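Local coordinates for ABC transporter periplasmic-binding protein YtfQ (Mycobacterium smegmatis, PDB 6HBD), which binds beta-D-galactofuranose in the cleft between its two lobes and is the solute-binding component of an L-arabinofuranose ABC transporter, at residues A78-V83 with T104-D109; G144-V149 with I206-A211. One frame throughout, in Å; residues are numbered along the deposited sequence.

In the fold
The chain folds as two alpha/beta lobes, and the sugar sits between them. Contact 1 belongs to the lobe with strands 76-79 and 101-104, contact 2 to the lobe with strands 146-152 and 208-211. Their centres are 30 Å apart, on opposite sides of the chain's centre, and their nearest atoms are about 12 Å apart. Contact 1 supplies Asp105 and Arg106 to the galactofuranose pocket. Contact 2 supplies no pocket residue; the side chain of Phe210 is about 10 Å from the sugar. Asp158, on the helix that follows strand 146-152, reaches across between the lobes. Its OD2 accepts a hydrogen bond from Ala107 N of contact 1, and it binds zinc with Asp162.

Contact 1 of 2, residues A78-V83 with T104-D109; sequences AFSPVV and TDRAVD. With GZL (beta-D-galactofuranose), chain L.
Thr104 N donates to Phe79 O at 3.1 Å, the last backbone bond here between the neighbouring parallel strands 76-79 and 101-104, and beyond it the chains continue as loops whose overall directions differ by 58°. These loops leave the C-terminal ends of the parallel strands in one lobe of a periplasmic binding protein, where part of the sugar site is built. Ser80 OG donates to Asp105 OD1 at 2.9 Å, coming from above the carboxylate plane. With chi1 at 162° the hydroxyl swings away from its own N and over to the carboxylate. OD2 accepts a hydrogen bond from Thr104 OG1 and forms a salt bridge with Arg32, so both oxygens are held. Beta-D-galactofuranose O6 donates to the backbone O of Asp105 at 2.7 Å. O5 of the sugar lies 2.6 Å from Asp105 OD1 and also close to that backbone O. The buried Pro81 ring points at the other loop and packs on it. Its CG lies 3.4 Å from Val108 CG1, the two side chains crossing at about a right angle. The side chains of Pro81 and Arg106 run past each other in opposite directions, CD of Pro81 3.8 Å from CB of Arg106. The backbone O of Pro81 lies 3.2 Å from Arg106 CD. From there Arg106 stretches out to the sugar, bringing NH2 to 2.9 Å from O4.

Contact 2 of 2, residues G144-V149 with I206-A211; sequences GPVNIV and IDVVFA
Ile206 comes just before strand 208-211 and packs against Val149 of strand 146-152, the two strands lying parallel and side by side in the sheet of one lobe. CG2 of Ile206 is 3.4 Å from CG2 of Val149, and their side chains cross at a slant. Next, Asp207 meets the backbone of Asn147 twice. Asp207 N donates to Asn147 O at 2.9 Å, in the carbonyl plane and on a lone pair. In return, Asn147 N donates to Asp207 OD1 at 3.0 Å. This bond is almost straight (178°), but it reaches the oxygen from above the carboxylate plane. The Asp207 carboxylate lies beside its own backbone N (chi1 -75°), facing Asn147. The same OD1 also accepts from Gln205 NE2. CB of Asp207 rests on Val146 CG1 at 3.5 Å. Val208 N is the second donor to Asn147 O, at 3.2 Å, and Val208 O accepts from Val149 N. Val208 CG1 lies 3.5 Å from Ile148 CG1, the two side chains pointing the same way from their face of the sheet. Val209 is paired with Val149 on the other face, where their CB atoms are 4.2 Å apart. Phe210 N donates to Val149 O at 2.9 Å, while its ring leads away to stack with Phe167. Between the two segments, every hydrogen bond but the one to the Asp207 carboxylate joins backbone atoms. Aliphatic side chains pack on both faces. The carboxylate probably stands in for the carbonyl that a regular parallel pair would offer Asn147 N.

Contact 1 of 2, residues A78-V83 with T104-D109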
loop_
_atom_site.group_PDB
_atom_site.type_symbol
_atom_site.label_atom_id
_atom_site.label_comp_id
_atom_site.label_asym_id
_atom_site.label_seq_id
_atom_site.Cartn_x
_atom_site.Cartn_y
_atom_site.Cartn_z
ATOM N N ALA A 78 8.255 15.463 3.353
ATOM C CA ALA A 78 8.004 14.090 2.958
ATOM C C ALA A 78 6.524 13.935 2.737
ATOM O O ALA A 78 5.736 14.656 3.347
ATOM C CB ALA A 78 8.491 13.137 4.030
ATOM N N PHE A 79 6.144 13.058 1.808
ATOM C CA PHE A 79 4.738 12.825 1.496
ATOM C C PHE A 79 4.571 11.493 0.800
ATOM O O PHE A 79 5.562 10.854 0.438
ATOM C CB PHE A 79 4.166 13.974 0.630
ATOM C CG PHE A 79 4.654 14.054 -0.799
ATOM C CD1 PHE A 79 5.930 14.515 -1.091
ATOM C CD2 PHE A 79 3.823 13.706 -1.854
ATOM C CE1 PHE A 79 6.390 14.552 -2.402
ATOM C CE2 PHE A 79 4.285 13.746 -3.168
ATOM C CZ PHE A 79 5.564 14.173 -3.432
ATOM N N SER A 80 3.315 11.077 0.619
ATOM C CA SER A 80 2.971 9.845 -0.068
ATOM C C SER A 80 2.232 10.253 -1.347
ATOM O O SER A 80 1.040 10.554 -1.278
ATOM C CB SER A 80 2.106 8.969 0.818
ATOM O OG SER A 80 1.425 7.995 0.051
ATOM N N PRO A 81 2.927 10.337 -2.510
ATOM C CA PRO A 81 2.245 10.761 -3.749
ATOM C C PRO A 81 0.989 9.950 -4.078
ATOM O O PRO A 81 1.090 8.823 -4.574
ATOM C CB PRO A 81 3.328 10.640 -4.837
ATOM C CG PRO A 81 4.573 10.318 -4.161
ATOM C CD PRO A 81 4.350 10.017 -2.736
ATOM N N VAL A 82 -0.197 10.518 -3.770
ATOM C CA VAL A 82 -1.483 9.853 -4.015
ATOM C C VAL A 82 -1.521 9.152 -5.390
ATOM O O VAL A 82 -1.876 7.965 -5.459
ATOM C CB VAL A 82 -2.712 10.774 -3.783
ATOM C CG1 VAL A 82 -2.672 12.033 -4.636
ATOM C CG2 VAL A 82 -4.013 10.014 -4.014
ATOM N N VAL A 83 -1.112 9.884 -6.461
ATOM C CA VAL A 83 -1.000 9.379 -7.840
ATOM C C VAL A 83 0.382 9.749 -8.383
ATOM O O VAL A 83 1.016 10.689 -7.888
ATOM C CB VAL A 83 -2.148 9.814 -8.788
ATOM C CG1 VAL A 83 -3.479 9.201 -8.363
ATOM C CG2 VAL A 83 -2.254 11.328 -8.880
ATOM N N THR A 104 7.385 8.393 0.540
ATOM C CA THR A 104 7.064 7.244 1.392
ATOM C C THR A 104 5.834 6.484 0.838
ATOM O O THR A 104 4.826 7.099 0.482
ATOM C CB THR A 104 6.941 7.627 2.902
ATOM O OG1 THR A 104 5.590 7.875 3.279
ATOM C CG2 THR A 104 7.813 8.781 3.300
ATOM N N ASP A 105 5.982 5.149 0.688
ATOM C CA ASP A 105 5.004 4.150 0.257
ATOM C C ASP A 105 4.369 4.346 -1.146
ATOM O O ASP A 105 3.623 3.472 -1.577
ATOM C CB ASP A 105 3.918 3.983 1.324
ATOM C CG ASP A 105 2.977 5.138 1.569
ATOM O OD1 ASP A 105 1.996 5.284 0.799
ATOM O OD2 ASP A 105 3.186 5.875 2.564
ATOM N N ARG A 106 4.701 5.431 -1.865
ATOM C CA ARG A 106 4.238 5.694 -3.220
ATOM C C ARG A 106 5.320 6.484 -3.955
ATOM O O ARG A 106 5.971 7.336 -3.358
ATOM C CB ARG A 106 2.922 6.479 -3.196
ATOM C CG ARG A 106 1.713 5.584 -3.377
ATOM C CD ARG A 106 0.418 6.195 -2.891
ATOM N NE ARG A 106 -0.567 5.178 -2.532
ATOM C CZ ARG A 106 -1.830 5.429 -2.203
ATOM N NH1 ARG A 106 -2.284 6.673 -2.170
ATOM N NH2 ARG A 106 -2.653 4.435 -1.918
ATOM N N ALA A 107 5.515 6.184 -5.245
ATOM C CA ALA A 107 6.486 6.855 -6.097
ATOM C C ALA A 107 5.783 7.849 -7.048
ATOM O O ALA A 107 4.551 7.950 -7.060
ATOM C CB ALA A 107 7.272 5.828 -6.886
ATOM N N VAL A 108 6.596 8.627 -7.774
ATOM C CA VAL A 108 6.161 9.655 -8.711
ATOM C C VAL A 108 6.624 9.311 -10.113
ATOM O O VAL A 108 7.378 8.359 -10.310
ATOM C CB VAL A 108 6.651 11.074 -8.302
ATOM C CG1 VAL A 108 6.104 11.472 -6.945
ATOM C CG2 VAL A 108 8.170 11.202 -8.330
ATOM N N ASP A 109 6.121 10.075 -11.092
ATOM C CA ASP A 109 6.511 10.023 -12.508
ATOM C C ASP A 109 6.942 11.453 -12.768
ATOM O O ASP A 109 6.089 12.339 -12.942
ATOM C CB ASP A 109 5.341 9.630 -13.435
ATOM C CG ASP A 109 5.165 8.137 -13.699
ATOM O OD1 ASP A 109 6.076 7.345 -13.328
ATOM O OD2 ASP A 109 4.111 7.756 -14.269
HETATM C C6 GZL L . 1.375 0.916 -0.250
HETATM C C5 GZL L . 0.468 2.054 0.164
HETATM C C4 GZL L . -0.996 1.746 -0.099
HETATM C C3 GZL L . -1.548 0.532 0.641
HETATM C C2 GZL L . -3.028 0.861 0.678
HETATM O O6 GZL L . 2.736 1.317 -0.152
HETATM O O5 GZL L . 0.862 3.280 -0.459
HETATM O O4 GZL L . -1.809 2.838 0.386
HETATM O O3 GZL L . -1.332 -0.713 -0.002
HETATM C C1 GZL L . -2.989 2.338 1.030
HETATM O O2 GZL L . -3.766 0.137 1.651
HETATM O O1 GZL L . -4.149 2.814 0.448
#

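Contact 2 of 2, residues G144-V149 with I206-A211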
loop_
_atom_site.group_PDB
_atom_site.type_symbol
_atom_site.label_atom_id
_atom_site.label_comp_id
_atom_site.label_asym_id
_atom_site.label_seq_id
_atom_site.Cartn_x
_atom_site.Cartn_y
_atom_site.Cartn_z
ATOM N N GLY A 144 -10.979 -27.112 -15.643
ATOM C CA GLY A 144 -11.797 -26.084 -16.267
ATOM C C GLY A 144 -11.275 -24.702 -15.945
ATOM O O GLY A 144 -10.316 -24.564 -15.182
ATOM N N PRO A 145 -11.890 -23.649 -16.521
ATOM C CA PRO A 145 -11.418 -22.288 -16.231
ATOM C C PRO A 145 -11.754 -21.846 -14.800
ATOM O O PRO A 145 -12.711 -22.353 -14.191
ATOM C CB PRO A 145 -12.101 -21.429 -17.309
ATOM C CG PRO A 145 -13.307 -22.172 -17.685
ATOM C CD PRO A 145 -13.039 -23.638 -17.446
ATOM N N VAL A 146 -10.913 -20.922 -14.265
ATOM C CA VAL A 146 -10.997 -20.358 -12.917
ATOM C C VAL A 146 -11.152 -18.841 -13.093
ATOM O O VAL A 146 -10.302 -18.178 -13.703
ATOM C CB VAL A 146 -9.740 -20.747 -12.095
ATOM C CG1 VAL A 146 -9.838 -20.260 -10.652
ATOM C CG2 VAL A 146 -9.520 -22.256 -12.129
ATOM N N ASN A 147 -12.255 -18.320 -12.582
ATOM C CA ASN A 147 -12.643 -16.934 -12.766
ATOM C C ASN A 147 -12.116 -16.035 -11.695
ATOM O O ASN A 147 -12.521 -16.164 -10.543
ATOM C CB ASN A 147 -14.170 -16.822 -12.855
ATOM C CG ASN A 147 -14.716 -17.210 -14.205
ATOM O OD1 ASN A 147 -15.480 -16.456 -14.807
ATOM N ND2 ASN A 147 -14.385 -18.399 -14.716
ATOM N N ILE A 148 -11.252 -15.087 -12.080
ATOM C CA ILE A 148 -10.650 -14.145 -11.150
ATOM C C ILE A 148 -11.316 -12.799 -11.330
ATOM O O ILE A 148 -11.517 -12.336 -12.437
ATOM C CB ILE A 148 -9.080 -14.068 -11.278
ATOM C CG1 ILE A 148 -8.414 -15.419 -10.918
ATOM C CG2 ILE A 148 -8.508 -12.970 -10.385
ATOM C CD1 ILE A 148 -7.290 -15.692 -11.631
ATOM N N VAL A 149 -11.608 -12.163 -10.220
ATOM C CA VAL A 149 -12.178 -10.828 -10.138
ATOM C C VAL A 149 -11.061 -10.003 -9.488
ATOM O O VAL A 149 -10.262 -10.589 -8.762
ATOM C CB VAL A 149 -13.438 -10.921 -9.270
ATOM C CG1 VAL A 149 -14.138 -9.587 -9.166
ATOM C CG2 VAL A 149 -14.370 -11.975 -9.831
ATOM N N ILE A 206 -17.633 -16.913 -10.149
ATOM C CA ILE A 206 -16.515 -16.196 -9.523
ATOM C C ILE A 206 -15.767 -17.212 -8.618
ATOM O O ILE A 206 -16.299 -17.625 -7.581
ATOM C CB ILE A 206 -17.002 -14.950 -8.723
ATOM C CG1 ILE A 206 -17.594 -13.878 -9.659
ATOM C CG2 ILE A 206 -15.847 -14.385 -7.890
ATOM C CD1 ILE A 206 -18.269 -12.686 -8.961
ATOM N N ASP A 207 -14.544 -17.614 -9.009
ATOM C CA ASP A 207 -13.762 -18.579 -8.218
ATOM C C ASP A 207 -12.949 -17.915 -7.117
ATOM O O ASP A 207 -12.862 -18.439 -5.998
ATOM C CB ASP A 207 -12.808 -19.385 -9.111
ATOM C CG ASP A 207 -13.514 -20.444 -9.917
ATOM O OD1 ASP A 207 -14.118 -20.089 -10.950
ATOM O OD2 ASP A 207 -13.454 -21.637 -9.517
ATOM N N VAL A 208 -12.325 -16.778 -7.459
ATOM C CA VAL A 208 -11.415 -16.056 -6.585
ATOM C C VAL A 208 -11.458 -14.547 -6.878
ATOM O O VAL A 208 -11.702 -14.142 -8.009
ATOM C CB VAL A 208 -9.991 -16.679 -6.747
ATOM C CG1 VAL A 208 -9.742 -17.155 -8.175
ATOM C CG2 VAL A 208 -8.862 -15.742 -6.274
ATOM N N VAL A 209 -11.228 -13.728 -5.842
ATOM C CA VAL A 209 -11.140 -12.273 -5.935
ATOM C C VAL A 209 -9.727 -11.883 -5.449
ATOM O O VAL A 209 -9.217 -12.456 -4.492
ATOM C CB VAL A 209 -12.301 -11.501 -5.218
ATOM C CG1 VAL A 209 -13.088 -12.394 -4.286
ATOM C CG2 VAL A 209 -11.852 -10.208 -4.518
ATOM N N PHE A 210 -9.090 -10.952 -6.153
ATOM C CA PHE A 210 -7.783 -10.456 -5.810
ATOM C C PHE A 210 -7.969 -9.008 -5.461
ATOM O O PHE A 210 -8.160 -8.168 -6.354
ATOM C CB PHE A 210 -6.771 -10.627 -6.953
ATOM C CG PHE A 210 -5.515 -9.792 -6.800
ATOM C CD1 PHE A 210 -4.714 -9.907 -5.672
ATOM C CD2 PHE A 210 -5.182 -8.830 -7.744
ATOM C CE1 PHE A 210 -3.586 -9.104 -5.511
ATOM C CE2 PHE A 210 -4.060 -8.021 -7.574
ATOM C CZ PHE A 210 -3.271 -8.165 -6.461
ATOM N N ALA A 211 -7.925 -8.713 -4.149
ATOM C CA ALA A 211 -8.068 -7.354 -3.670
ATOM C C ALA A 211 -6.674 -6.765 -3.551
ATOM O O ALA A 211 -5.813 -7.380 -2.945
ATOM C CB ALA A 211 -8.790 -7.335 -2.335
#